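Local structure of purine nucleoside phosphorylase (Anopheles gambiae, 2P4S) at residues Tyr176-Cys181 against Ala227-Leu232. The protein catalyses the phosphorolysis of purine (deoxy)ribonucleosides, preferably inosine and 2'-deoxyinosine, to free base and pentose-1-phosphate in the purine salvage pathway, working as a homotrimer. Numbering follows the deposited sequence.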
loop_
_atom_site.group_PDB
_atom_site.type_symbol
_atom_site.label_atom_id
_atom_site.label_comp_id
_atom_site.label_asym_id
_atom_site.label_seq_id
_atom_site.Cartn_x
_atom_site.Cartn_y
_atom_site.Cartn_z
ATOM N N TYR A 176 -6.515 2.307 14.652
ATOM C CA TYR A 176 -6.031 3.703 14.733
ATOM C C TYR A 176 -5.303 4.134 13.473
ATOM O O TYR A 176 -4.365 3.446 13.042
ATOM C CB TYR A 176 -5.097 3.919 15.931
ATOM C CG TYR A 176 -5.667 3.495 17.270
ATOM C CD1 TYR A 176 -6.966 3.895 17.681
ATOM C CD2 TYR A 176 -4.920 2.676 18.128
ATOM C CE1 TYR A 176 -7.482 3.484 18.938
ATOM C CE2 TYR A 176 -5.401 2.285 19.358
ATOM C CZ TYR A 176 -6.682 2.699 19.767
ATOM O OH TYR A 176 -7.145 2.285 20.999
ATOM N N PRO A 177 -5.722 5.267 12.870
ATOM C CA PRO A 177 -4.955 5.874 11.755
ATOM C C PRO A 177 -3.504 6.138 12.212
ATOM O O PRO A 177 -3.269 6.289 13.399
ATOM C CB PRO A 177 -5.680 7.211 11.482
ATOM C CG PRO A 177 -7.128 7.011 12.108
ATOM C CD PRO A 177 -6.966 5.999 13.212
ATOM N N LEU A 178 -2.542 6.168 11.292
ATOM C CA LEU A 178 -1.130 6.400 11.679
ATOM C C LEU A 178 -0.900 7.716 12.469
ATOM O O LEU A 178 -0.138 7.720 13.448
ATOM C CB LEU A 178 -0.175 6.263 10.454
ATOM C CG LEU A 178 -0.237 4.885 9.763
ATOM C CD1 LEU A 178 0.775 4.845 8.619
ATOM C CD2 LEU A 178 0.060 3.779 10.781
ATOM N N ALA A 179 -1.591 8.805 12.084
ATOM C CA ALA A 179 -1.480 10.104 12.801
ATOM C C ALA A 179 -1.923 10.005 14.259
ATOM O O ALA A 179 -1.369 10.653 15.133
ATOM C CB ALA A 179 -2.250 11.262 12.061
ATOM N N LYS A 180 -2.911 9.172 14.514
ATOM C CA LYS A 180 -3.335 8.885 15.873
ATOM C C LYS A 180 -2.314 8.010 16.644
ATOM O O LYS A 180 -2.085 8.252 17.836
ATOM C CB LYS A 180 -4.751 8.261 15.869
ATOM C CG LYS A 180 -5.342 7.968 17.259
ATOM C CD LYS A 180 -6.862 8.079 17.123
ATOM C CE LYS A 180 -7.601 7.812 18.422
ATOM N NZ LYS A 180 -9.116 7.765 18.203
ATOM N N CYS A 181 -1.716 7.001 15.993
ATOM C CA CYS A 181 -0.635 6.195 16.656
ATOM C C CYS A 181 0.567 7.070 17.007
ATOM O O CYS A 181 1.219 6.865 18.015
ATOM C CB CYS A 181 -0.133 5.048 15.753
ATOM S SG CYS A 181 -1.417 3.792 15.347
ATOM N N ALA A 227 2.306 3.576 -0.420
ATOM C CA ALA A 227 0.896 3.389 -0.812
ATOM C C ALA A 227 0.035 4.598 -0.497
ATOM O O ALA A 227 -1.129 4.664 -0.898
ATOM C CB ALA A 227 0.314 2.143 -0.119
ATOM N N GLY A 228 0.622 5.562 0.215
ATOM C CA GLY A 228 -0.102 6.759 0.637
ATOM C C GLY A 228 -0.581 6.793 2.080
ATOM O O GLY A 228 -1.321 7.688 2.447
ATOM N N ASN A 229 -0.156 5.833 2.910
ATOM C CA ASN A 229 -0.601 5.754 4.293
ATOM C C ASN A 229 0.536 6.322 5.175
ATOM O O ASN A 229 1.487 5.628 5.542
ATOM C CB ASN A 229 -0.951 4.301 4.596
ATOM C CG ASN A 229 -1.636 4.106 5.941
ATOM O OD1 ASN A 229 -2.065 5.052 6.608
ATOM N ND2 ASN A 229 -1.770 2.845 6.330
ATOM N N ASN A 230 0.441 7.613 5.488
ATOM C CA ASN A 230 1.551 8.369 6.140
ATOM C C ASN A 230 0.916 9.201 7.217
ATOM O O ASN A 230 -0.090 9.791 6.935
ATOM C CB ASN A 230 2.263 9.273 5.106
ATOM C CG ASN A 230 3.548 9.901 5.641
ATOM O OD1 ASN A 230 3.491 10.822 6.446
ATOM N ND2 ASN A 230 4.716 9.435 5.167
ATOM N N PRO A 231 1.523 9.294 8.428
ATOM C CA PRO A 231 0.973 10.185 9.477
ATOM C C PRO A 231 0.949 11.703 9.111
ATOM O O PRO A 231 0.258 12.474 9.758
ATOM C CB PRO A 231 1.888 9.914 10.682
ATOM C CG PRO A 231 3.169 9.480 10.077
ATOM C CD PRO A 231 2.761 8.637 8.907
ATOM N N LEU A 232 1.631 12.115 8.058
ATOM C CA LEU A 232 1.684 13.520 7.751
ATOM C C LEU A 232 0.716 13.913 6.645
ATOM O O LEU A 232 0.674 15.063 6.237
ATOM C CB LEU A 232 3.120 13.920 7.366
ATOM C CG LEU A 232 4.240 13.483 8.311
ATOM C CD1 LEU A 232 5.543 13.883 7.661
ATOM C CD2 LEU A 232 4.084 14.079 9.736
HETATM O O HOH W 1 -3.391 5.932 8.587
#
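The N-terminal turn of helix 178-191 packs here through L178 and A179 on N229 and P231, in the loop that follows helix 223-226 and runs along a subunit interface of the trimer. L178 contributes most of the contact. With CG beside its backbone N (chi1 -59°) and the chain extended beyond, its CD1 reaches 3.3 Å from N229 O and 3.5 Å from N229 OD1, and its side chain crosses the asparagine's at about a right angle. Nearer its backbone, L178 CB makes an apolar contact with P231 CD at 4.1 Å, while A179 CB rests 3.6 Å from P231 O. A water bridges the two segments, accepting from L178 N at 2.8 Å and donating to N229 OD1 at a short 2.5 Å. N229 ND2 bonds instead to A227 O of the third subunit. Across P231, N230 OD1 accepts from L232 N at 2.8 Å, on a lone pair in the carbonyl plane. H308 of helix 307-315 touches both L178 and P231. The loop leaves helix 223-226 by a Schellman motif at G228, seats N229 and P231 on a helix N-terminus, and turns at N230 through an Asx turn.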